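Local structure of apolipophorin III (Locusta migratoria, 1AEP) at residues H66-F77 and A126-L134; F77-A88 and A104-I115. The protein helps load diacylglycerol into lipophorin, the insect hemolymph lipoprotein, by covering the hydrophobic surface that expands as lipid is taken up for flight. One frame throughout, in Å; residues are numbered along the deposited sequence.

Interaction 1 (H66-F77 and A126-L134); sequences HQGSVAEQLNAF and AWAPVQSAL
Val70 sends its two methyls into different parts of the 126-134 segment. CG1, anti to the backbone N (chi1 172°), lies over one face of the Trp127 indole, 4.1 Å from the centroid of its six-membered ring, a CH-pi contact displaced toward the rim. The same methyl meets Val130 CG2 at 4.1 Å, while Val70 CG2 rests against Ala126 CB at 4.0 Å. Val130 CG1 lies over one face of the His66 ring, 3.4 Å from its CD2, and also meets Leu74 CD2 at 4.2 Å. Toward the interior, Leu74 CD1 slides past Leu134 CD2 at 4.1 Å, the two side chains pointing in opposite directions; the Phe77 ring reaches that leucine methyl through CE2. Val70, Trp127, Val130, Leu74 and Leu134 make the tightly packed part.

The looser side is held by Gln73 and Pro129. Partly exposed Gln73 crosses the indole at about a right angle, its CB 3.9 Å from Trp127 CH2. Pro129, largely in solvent, skirts the imidazole, with His66 ND1 and Pro129 CB 4.4 Å apart; His66 NE2 is hydrogen-bonded to Glu62.

Val130 is at the N-cap position of helix 131-154, and the contact lies near one end of the bundle, beside the start of helix 69-83. Helix 94-121 reaches Trp127 and Leu134 through Thr119, helix 36-63 backs Leu74 with Leu59, and helix 7-25 touches Leu134 through Ile7.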
loop_
_atom_site.group_PDB
_atom_site.type_symbol
_atom_site.label_atom_id
_atom_site.label_comp_id
_atom_site.label_asym_id
_atom_site.label_seq_id
_atom_site.Cartn_x
_atom_site.Cartn_y
_atom_site.Cartn_z
ATOM N N HIS A 66 9.825 12.123 -17.477
ATOM C CA HIS A 66 10.364 13.340 -16.931
ATOM C C HIS A 66 11.876 13.330 -16.849
ATOM O O HIS A 66 12.486 12.292 -17.086
ATOM C CB HIS A 66 9.636 13.756 -15.666
ATOM C CG HIS A 66 8.200 13.713 -15.989
ATOM N ND1 HIS A 66 7.572 14.754 -16.648
ATOM C CD2 HIS A 66 7.324 12.726 -15.789
ATOM C CE1 HIS A 66 6.316 14.395 -16.788
ATOM N NE2 HIS A 66 6.133 13.177 -16.284
ATOM N N GLN A 67 12.459 14.485 -16.559
ATOM C CA GLN A 67 13.896 14.617 -16.482
ATOM C C GLN A 67 14.313 15.045 -15.114
ATOM O O GLN A 67 13.509 15.515 -14.310
ATOM C CB GLN A 67 14.369 15.805 -17.336
ATOM C CG GLN A 67 15.047 15.421 -18.667
ATOM C CD GLN A 67 13.999 14.924 -19.622
ATOM O OE1 GLN A 67 14.134 13.945 -20.348
ATOM N NE2 GLN A 67 12.875 15.708 -19.649
ATOM N N GLY A 68 15.592 14.919 -14.855
ATOM C CA GLY A 68 16.055 15.394 -13.567
ATOM C C GLY A 68 15.957 14.377 -12.462
ATOM O O GLY A 68 15.962 13.180 -12.692
ATOM N N SER A 69 15.935 14.889 -11.230
ATOM C CA SER A 69 15.905 14.083 -10.021
ATOM C C SER A 69 14.517 13.638 -9.586
ATOM O O SER A 69 14.385 12.745 -8.753
ATOM C CB SER A 69 16.552 14.818 -8.887
ATOM O OG SER A 69 15.713 15.953 -8.592
ATOM N N VAL A 70 13.495 14.264 -10.159
ATOM C CA VAL A 70 12.115 13.920 -9.867
ATOM C C VAL A 70 11.891 12.515 -10.403
ATOM O O VAL A 70 11.394 11.633 -9.708
ATOM C CB VAL A 70 11.118 14.985 -10.374
ATOM C CG1 VAL A 70 9.681 14.552 -10.237
ATOM C CG2 VAL A 70 11.295 16.264 -9.589
ATOM N N ALA A 71 12.335 12.329 -11.645
ATOM C CA ALA A 71 12.259 11.073 -12.361
ATOM C C ALA A 71 13.030 10.005 -11.632
ATOM O O ALA A 71 12.586 8.871 -11.483
ATOM C CB ALA A 71 12.865 11.224 -13.757
ATOM N N GLU A 72 14.202 10.396 -11.163
ATOM C CA GLU A 72 15.018 9.491 -10.402
ATOM C C GLU A 72 14.260 9.054 -9.158
ATOM O O GLU A 72 13.972 7.864 -8.913
ATOM C CB GLU A 72 16.307 10.288 -9.921
ATOM C CG GLU A 72 17.706 9.970 -10.563
ATOM C CD GLU A 72 18.581 11.169 -10.946
ATOM O OE1 GLU A 72 18.954 11.875 -9.890
ATOM O OE2 GLU A 72 18.877 11.455 -12.104
ATOM N N GLN A 73 13.898 10.043 -8.380
ATOM C CA GLN A 73 13.211 9.857 -7.148
ATOM C C GLN A 73 11.866 9.187 -7.289
ATOM O O GLN A 73 11.426 8.530 -6.357
ATOM C CB GLN A 73 13.016 11.241 -6.581
ATOM C CG GLN A 73 14.363 11.751 -6.029
ATOM C CD GLN A 73 14.200 12.871 -5.020
ATOM O OE1 GLN A 73 14.254 12.625 -3.790
ATOM N NE2 GLN A 73 14.038 14.093 -5.553
ATOM N N LEU A 74 11.207 9.401 -8.429
ATOM C CA LEU A 74 9.903 8.818 -8.695
ATOM C C LEU A 74 10.042 7.318 -8.889
ATOM O O LEU A 74 9.331 6.499 -8.296
ATOM C CB LEU A 74 9.223 9.480 -9.894
ATOM C CG LEU A 74 7.861 8.853 -10.130
ATOM C CD1 LEU A 74 7.134 8.860 -8.813
ATOM C CD2 LEU A 74 7.103 9.665 -11.136
ATOM N N ASN A 75 11.019 6.974 -9.721
ATOM C CA ASN A 75 11.361 5.606 -10.018
ATOM C C ASN A 75 11.758 4.903 -8.729
ATOM O O ASN A 75 11.349 3.783 -8.454
ATOM C CB ASN A 75 12.505 5.602 -11.036
ATOM C CG ASN A 75 12.562 4.357 -11.872
ATOM O OD1 ASN A 75 13.082 3.330 -11.423
ATOM N ND2 ASN A 75 12.017 4.447 -13.105
ATOM N N ALA A 76 12.539 5.602 -7.919
ATOM C CA ALA A 76 12.960 5.071 -6.634
ATOM C C ALA A 76 11.776 4.691 -5.773
ATOM O O ALA A 76 11.685 3.580 -5.258
ATOM C CB ALA A 76 13.728 6.145 -5.887
ATOM N N PHE A 77 10.871 5.642 -5.579
ATOM C CA PHE A 77 9.711 5.422 -4.764
ATOM C C PHE A 77 8.985 4.178 -5.170
ATOM O O PHE A 77 8.639 3.333 -4.351
ATOM C CB PHE A 77 8.813 6.617 -4.872
ATOM C CG PHE A 77 7.457 6.431 -4.251
ATOM C CD1 PHE A 77 7.288 6.166 -2.903
ATOM C CD2 PHE A 77 6.308 6.647 -5.002
ATOM C CE1 PHE A 77 6.019 6.069 -2.340
ATOM C CE2 PHE A 77 5.034 6.526 -4.462
ATOM C CZ PHE A 77 4.871 6.211 -3.123
ATOM N N ALA A 126 8.800 21.417 -8.146
ATOM C CA ALA A 126 9.402 20.408 -8.982
ATOM C C ALA A 126 8.566 19.173 -9.258
ATOM O O ALA A 126 8.728 18.518 -10.294
ATOM C CB ALA A 126 10.678 19.959 -8.319
ATOM N N TRP A 127 7.731 18.827 -8.304
ATOM C CA TRP A 127 6.927 17.637 -8.421
ATOM C C TRP A 127 5.639 17.846 -9.160
ATOM O O TRP A 127 4.915 16.906 -9.454
ATOM C CB TRP A 127 6.616 17.115 -7.018
ATOM C CG TRP A 127 7.834 16.548 -6.398
ATOM C CD1 TRP A 127 8.835 17.220 -5.767
ATOM C CD2 TRP A 127 8.163 15.166 -6.409
ATOM N NE1 TRP A 127 9.810 16.339 -5.401
ATOM C CE2 TRP A 127 9.421 15.067 -5.811
ATOM C CE3 TRP A 127 7.524 14.026 -6.945
ATOM C CZ2 TRP A 127 10.042 13.823 -5.707
ATOM C CZ3 TRP A 127 8.133 12.809 -6.829
ATOM C CH2 TRP A 127 9.389 12.721 -6.214
ATOM N N ALA A 128 5.319 19.091 -9.395
ATOM C CA ALA A 128 4.086 19.415 -10.073
ATOM C C ALA A 128 3.811 18.583 -11.316
ATOM O O ALA A 128 2.684 18.196 -11.628
ATOM C CB ALA A 128 4.190 20.840 -10.522
ATOM N N PRO A 129 4.828 18.380 -12.075
ATOM C CA PRO A 129 4.638 17.696 -13.325
ATOM C C PRO A 129 4.157 16.251 -13.270
ATOM O O PRO A 129 3.697 15.724 -14.295
ATOM C CB PRO A 129 5.923 17.892 -14.091
ATOM C CG PRO A 129 6.620 19.081 -13.411
ATOM C CD PRO A 129 6.116 19.115 -11.995
ATOM N N VAL A 130 4.264 15.620 -12.103
ATOM C CA VAL A 130 3.866 14.223 -11.987
ATOM C C VAL A 130 2.787 14.020 -10.959
ATOM O O VAL A 130 2.492 12.885 -10.584
ATOM C CB VAL A 130 5.029 13.334 -11.633
ATOM C CG1 VAL A 130 6.074 13.435 -12.707
ATOM C CG2 VAL A 130 5.633 13.751 -10.307
ATOM N N GLN A 131 2.217 15.139 -10.531
ATOM C CA GLN A 131 1.160 15.221 -9.537
ATOM C C GLN A 131 -0.060 14.341 -9.850
ATOM O O GLN A 131 -0.518 13.586 -9.002
ATOM C CB GLN A 131 0.842 16.711 -9.234
ATOM C CG GLN A 131 -0.020 16.999 -7.984
ATOM C CD GLN A 131 -1.501 17.182 -8.301
ATOM O OE1 GLN A 131 -2.314 17.442 -7.387
ATOM N NE2 GLN A 131 -1.884 17.023 -9.574
ATOM N N SER A 132 -0.575 14.407 -11.075
ATOM C CA SER A 132 -1.714 13.575 -11.419
ATOM C C SER A 132 -1.454 12.087 -11.142
ATOM O O SER A 132 -2.217 11.410 -10.454
ATOM C CB SER A 132 -2.161 13.810 -12.844
ATOM O OG SER A 132 -3.113 14.858 -12.848
ATOM N N ALA A 133 -0.336 11.603 -11.668
ATOM C CA ALA A 133 0.102 10.239 -11.505
ATOM C C ALA A 133 0.225 9.834 -10.049
ATOM O O ALA A 133 -0.274 8.796 -9.639
ATOM C CB ALA A 133 1.422 10.078 -12.178
ATOM N N LEU A 134 0.910 10.654 -9.267
ATOM C CA LEU A 134 1.054 10.358 -7.861
ATOM C C LEU A 134 -0.326 10.232 -7.238
ATOM O O LEU A 134 -0.579 9.314 -6.464
ATOM C CB LEU A 134 1.789 11.498 -7.154
ATOM C CG LEU A 134 3.312 11.440 -7.254
ATOM C CD1 LEU A 134 3.984 12.600 -6.454
ATOM C CD2 LEU A 134 3.795 10.076 -6.803
#

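Interaction 2 (F77-A88 and A104-I115)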
loop_
_atom_site.group_PDB
_atom_site.type_symbol
_atom_site.label_atom_id
_atom_site.label_comp_id
_atom_site.label_asym_id
_atom_site.label_seq_id
_atom_site.Cartn_x
_atom_site.Cartn_y
_atom_site.Cartn_z
ATOM N N PHE A 77 10.871 5.642 -5.579
ATOM C CA PHE A 77 9.711 5.422 -4.764
ATOM C C PHE A 77 8.985 4.178 -5.170
ATOM O O PHE A 77 8.639 3.333 -4.351
ATOM C CB PHE A 77 8.813 6.617 -4.872
ATOM C CG PHE A 77 7.457 6.431 -4.251
ATOM C CD1 PHE A 77 7.288 6.166 -2.903
ATOM C CD2 PHE A 77 6.308 6.647 -5.002
ATOM C CE1 PHE A 77 6.019 6.069 -2.340
ATOM C CE2 PHE A 77 5.034 6.526 -4.462
ATOM C CZ PHE A 77 4.871 6.211 -3.123
ATOM N N ALA A 78 8.754 4.079 -6.457
ATOM C CA ALA A 78 8.089 2.917 -6.939
ATOM C C ALA A 78 8.824 1.646 -6.521
ATOM O O ALA A 78 8.224 0.733 -5.971
ATOM C CB ALA A 78 8.065 2.989 -8.431
ATOM N N ARG A 79 10.124 1.579 -6.819
ATOM C CA ARG A 79 10.926 0.409 -6.496
ATOM C C ARG A 79 10.739 0.016 -5.049
ATOM O O ARG A 79 10.513 -1.133 -4.715
ATOM C CB ARG A 79 12.410 0.578 -6.777
ATOM C CG ARG A 79 12.784 0.227 -8.213
ATOM C CD ARG A 79 14.284 0.273 -8.508
ATOM N NE ARG A 79 14.609 0.530 -9.925
ATOM C CZ ARG A 79 14.306 -0.262 -10.968
ATOM N NH1 ARG A 79 13.656 -1.430 -10.820
ATOM N NH2 ARG A 79 14.668 0.122 -12.202
ATOM N N ASN A 80 10.814 1.016 -4.193
ATOM C CA ASN A 80 10.648 0.817 -2.776
ATOM C C ASN A 80 9.290 0.271 -2.387
ATOM O O ASN A 80 9.221 -0.645 -1.568
ATOM C CB ASN A 80 10.901 2.119 -2.052
ATOM C CG ASN A 80 12.346 2.195 -1.844
ATOM O OD1 ASN A 80 12.868 1.696 -0.848
ATOM N ND2 ASN A 80 13.065 2.733 -2.871
ATOM N N LEU A 81 8.209 0.851 -2.956
ATOM C CA LEU A 81 6.883 0.377 -2.648
ATOM C C LEU A 81 6.844 -1.105 -2.905
ATOM O O LEU A 81 6.335 -1.875 -2.119
ATOM C CB LEU A 81 5.891 0.937 -3.639
ATOM C CG LEU A 81 5.247 2.176 -3.142
ATOM C CD1 LEU A 81 4.257 2.566 -4.224
ATOM C CD2 LEU A 81 4.528 1.803 -1.888
ATOM N N ASN A 82 7.460 -1.494 -4.026
ATOM C CA ASN A 82 7.534 -2.882 -4.426
ATOM C C ASN A 82 8.303 -3.748 -3.439
ATOM O O ASN A 82 8.000 -4.919 -3.232
ATOM C CB ASN A 82 8.246 -3.011 -5.733
ATOM C CG ASN A 82 8.018 -4.396 -6.204
ATOM O OD1 ASN A 82 6.855 -4.836 -6.259
ATOM N ND2 ASN A 82 9.109 -5.077 -6.487
ATOM N N ASN A 83 9.316 -3.177 -2.830
ATOM C CA ASN A 83 10.106 -3.942 -1.903
ATOM C C ASN A 83 9.415 -4.204 -0.581
ATOM O O ASN A 83 9.660 -5.204 0.087
ATOM C CB ASN A 83 11.547 -3.443 -1.764
ATOM C CG ASN A 83 12.253 -3.536 -3.115
ATOM O OD1 ASN A 83 13.430 -3.176 -3.257
ATOM N ND2 ASN A 83 11.518 -4.008 -4.137
ATOM N N SER A 84 8.537 -3.312 -0.198
ATOM C CA SER A 84 7.879 -3.546 1.054
ATOM C C SER A 84 6.723 -4.516 0.964
ATOM O O SER A 84 6.178 -4.897 1.989
ATOM C CB SER A 84 7.607 -2.313 1.888
ATOM O OG SER A 84 6.950 -1.342 1.129
ATOM N N ILE A 85 6.368 -4.958 -0.252
ATOM C CA ILE A 85 5.268 -5.914 -0.393
ATOM C C ILE A 85 5.622 -7.324 -0.905
ATOM O O ILE A 85 5.013 -8.305 -0.474
ATOM C CB ILE A 85 3.992 -5.380 -1.041
ATOM C CG1 ILE A 85 4.262 -4.523 -2.281
ATOM C CG2 ILE A 85 3.139 -4.643 -0.032
ATOM C CD1 ILE A 85 4.269 -5.324 -3.575
ATOM N N HIS A 86 6.580 -7.408 -1.826
ATOM C CA HIS A 86 7.008 -8.661 -2.440
ATOM C C HIS A 86 6.844 -9.904 -1.582
ATOM O O HIS A 86 6.229 -10.903 -1.972
ATOM C CB HIS A 86 8.430 -8.628 -3.000
ATOM C CG HIS A 86 8.524 -9.535 -4.185
ATOM N ND1 HIS A 86 7.579 -9.515 -5.216
ATOM C CD2 HIS A 86 9.435 -10.503 -4.475
ATOM C CE1 HIS A 86 7.940 -10.443 -6.102
ATOM N NE2 HIS A 86 9.052 -11.057 -5.685
ATOM N N ASP A 87 7.411 -9.826 -0.396
ATOM C CA ASP A 87 7.368 -10.930 0.528
ATOM C C ASP A 87 6.402 -10.700 1.647
ATOM O O ASP A 87 6.798 -10.443 2.771
ATOM C CB ASP A 87 8.733 -11.140 1.149
ATOM C CG ASP A 87 9.679 -11.737 0.173
ATOM O OD1 ASP A 87 9.409 -12.676 -0.566
ATOM O OD2 ASP A 87 10.864 -11.137 0.179
ATOM N N ALA A 88 5.123 -10.809 1.349
ATOM C CA ALA A 88 4.160 -10.575 2.381
ATOM C C ALA A 88 3.169 -11.707 2.572
ATOM O O ALA A 88 2.459 -11.755 3.581
ATOM C CB ALA A 88 3.512 -9.233 2.179
ATOM N N ALA A 104 3.834 -4.870 6.139
ATOM C CA ALA A 104 3.746 -4.465 4.768
ATOM C C ALA A 104 2.828 -3.257 4.656
ATOM O O ALA A 104 3.185 -2.259 4.056
ATOM C CB ALA A 104 3.334 -5.648 3.912
ATOM N N LEU A 105 1.666 -3.332 5.302
ATOM C CA LEU A 105 0.712 -2.250 5.274
ATOM C C LEU A 105 1.286 -0.974 5.828
ATOM O O LEU A 105 1.155 0.125 5.276
ATOM C CB LEU A 105 -0.576 -2.576 6.047
ATOM C CG LEU A 105 -1.558 -3.537 5.365
ATOM C CD1 LEU A 105 -2.702 -3.774 6.337
ATOM C CD2 LEU A 105 -2.175 -2.940 4.098
ATOM N N THR A 106 1.929 -1.145 6.938
ATOM C CA THR A 106 2.527 -0.035 7.605
ATOM C C THR A 106 3.624 0.614 6.780
ATOM O O THR A 106 3.722 1.814 6.728
ATOM C CB THR A 106 2.907 -0.428 9.012
ATOM O OG1 THR A 106 1.747 -1.000 9.583
ATOM C CG2 THR A 106 3.280 0.816 9.743
ATOM N N ASN A 107 4.439 -0.183 6.100
ATOM C CA ASN A 107 5.494 0.382 5.277
ATOM C C ASN A 107 4.963 1.147 4.045
ATOM O O ASN A 107 5.564 2.125 3.604
ATOM C CB ASN A 107 6.400 -0.706 4.741
ATOM C CG ASN A 107 7.087 -1.406 5.857
ATOM O OD1 ASN A 107 7.594 -2.527 5.671
ATOM N ND2 ASN A 107 7.064 -0.767 7.014
ATOM N N VAL A 108 3.840 0.700 3.477
ATOM C CA VAL A 108 3.274 1.360 2.306
ATOM C C VAL A 108 2.790 2.751 2.669
ATOM O O VAL A 108 2.928 3.707 1.910
ATOM C CB VAL A 108 2.160 0.508 1.703
ATOM C CG1 VAL A 108 1.346 1.287 0.705
ATOM C CG2 VAL A 108 2.812 -0.669 1.017
ATOM N N GLY A 109 2.237 2.857 3.871
ATOM C CA GLY A 109 1.752 4.126 4.364
ATOM C C GLY A 109 2.866 5.133 4.617
ATOM O O GLY A 109 2.740 6.316 4.285
ATOM N N HIS A 110 3.959 4.647 5.218
ATOM C CA HIS A 110 5.099 5.489 5.549
ATOM C C HIS A 110 5.788 6.025 4.330
ATOM O O HIS A 110 6.171 7.184 4.296
ATOM C CB HIS A 110 6.069 4.857 6.507
ATOM C CG HIS A 110 5.412 4.700 7.817
ATOM N ND1 HIS A 110 5.834 3.714 8.693
ATOM C CD2 HIS A 110 4.385 5.385 8.380
ATOM C CE1 HIS A 110 5.048 3.824 9.755
ATOM N NE2 HIS A 110 4.180 4.813 9.617
ATOM N N GLN A 111 5.906 5.166 3.329
ATOM C CA GLN A 111 6.507 5.511 2.069
ATOM C C GLN A 111 5.677 6.548 1.308
ATOM O O GLN A 111 6.215 7.367 0.562
ATOM C CB GLN A 111 6.671 4.240 1.295
ATOM C CG GLN A 111 8.112 3.767 1.345
ATOM C CD GLN A 111 8.204 2.261 1.320
ATOM O OE1 GLN A 111 8.651 1.606 2.269
ATOM N NE2 GLN A 111 7.729 1.702 0.210
ATOM N N TRP A 112 4.357 6.501 1.510
ATOM C CA TRP A 112 3.451 7.442 0.907
ATOM C C TRP A 112 3.598 8.787 1.579
ATOM O O TRP A 112 3.613 9.816 0.916
ATOM C CB TRP A 112 2.010 6.970 0.940
ATOM C CG TRP A 112 1.741 6.329 -0.371
ATOM C CD1 TRP A 112 1.592 5.007 -0.595
ATOM C CD2 TRP A 112 1.657 6.986 -1.648
ATOM N NE1 TRP A 112 1.426 4.786 -1.932
ATOM C CE2 TRP A 112 1.423 5.976 -2.609
ATOM C CE3 TRP A 112 1.695 8.326 -2.086
ATOM C CZ2 TRP A 112 1.274 6.245 -3.990
ATOM C CZ3 TRP A 112 1.583 8.591 -3.433
ATOM C CH2 TRP A 112 1.374 7.571 -4.385
ATOM N N GLN A 113 3.742 8.763 2.897
ATOM C CA GLN A 113 3.925 9.994 3.626
ATOM C C GLN A 113 5.218 10.675 3.199
ATOM O O GLN A 113 5.232 11.860 2.908
ATOM C CB GLN A 113 3.921 9.740 5.120
ATOM C CG GLN A 113 2.600 9.103 5.569
ATOM C CD GLN A 113 2.405 9.063 7.078
ATOM O OE1 GLN A 113 1.324 9.428 7.593
ATOM N NE2 GLN A 113 3.442 8.599 7.792
ATOM N N ASP A 114 6.309 9.906 3.140
ATOM C CA ASP A 114 7.624 10.402 2.713
ATOM C C ASP A 114 7.536 11.186 1.408
ATOM O O ASP A 114 7.887 12.355 1.338
ATOM C CB ASP A 114 8.493 9.225 2.317
ATOM C CG ASP A 114 9.596 9.004 3.274
ATOM O OD1 ASP A 114 9.455 9.116 4.473
ATOM O OD2 ASP A 114 10.728 8.666 2.670
ATOM N N ILE A 115 7.113 10.503 0.334
ATOM C CA ILE A 115 6.963 11.136 -0.953
ATOM C C ILE A 115 6.031 12.338 -0.936
ATOM O O ILE A 115 6.225 13.289 -1.677
ATOM C CB ILE A 115 6.455 10.163 -1.961
ATOM C CG1 ILE A 115 7.128 10.496 -3.272
ATOM C CG2 ILE A 115 4.956 10.316 -2.075
ATOM C CD1 ILE A 115 8.400 9.681 -3.430
#
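Phe77 drives its ring edge-on into the indole of Trp112, a T-shaped pair with planes at 84° and centroids 4.8 Å apart. Followed outward, the phenylalanine first lies along one methyl: CB, CG and both CD atoms have Ile115 CD1 as their nearest partner, CB at 3.4 Å from it. From CE1 outward the partners change. CE1 comes near the backbone carbonyl oxygen of Gln111, CE2 reaches the benzo side of the indole at Trp112 CZ2 and CH2, and CZ stands over the middle of the indole, near the shared CD2-CE2 bond, 3.5 Å from Trp112 CE2. Ile115 CB lies over one face of the phenyl ring and Leu81 CG over the opposite face, so the ring is held between two aliphatic groups while its edge rests on the face of the tryptophan.

Along the contact, Leu81 CD2 packs on Val108 CG1 at 4.1 Å. The Gln111 side chain, bent at chi2, slides past Leu81 and offers NE2 to Ser84 OG, a hydrogen bond of 3.3 Å with an N-H...O angle of 144°, the serine oxygen tilted out of the Gln111 amide plane. Ser84 CB also abuts Asn107 CB at 3.5 Å. Farther along the segment, Ile85 CG2 meets Ala104 CB and Val108 CG2, and Ala88 CB lies 4.0 Å from Ala104 CB.

The axes of 77-83 and 104-115 run antiparallel, 9.7 Å apart at closest approach, with 166° between their directions, forming a buried interface of the amphipathic helix bundle. Helix 36-63 closes over it with Thr56 on Leu81 and Ile52 on Ile85 and Val108; helix 131-154 packs on Trp112 through Ala137, Ala138 and Thr141, and helix 7-25 adds Val11 to that same indole.

Overall arrangement
Interactions 1 and 2 have centres about 17 Å apart and lie in succession along helix 69-83, sharing Phe77. Interaction 1 joins the start of that helix to the segment leading into helix 131-154, near one end of the bundle; interaction 2 pairs its later part with helix 94-121, close to the middle of the molecule. In sequence, both segments of interaction 2 fall between the outer ends of interaction 1, so the closer pairing is enclosed by the more distant one. They also touch directly: Trp127 packs on Ile115, and the backbone of Leu134 on Trp112. Helix 69-83 thus lies against two successive helices, burying apolar side chains that, in this family, are thought to turn toward lipid when the bundle opens.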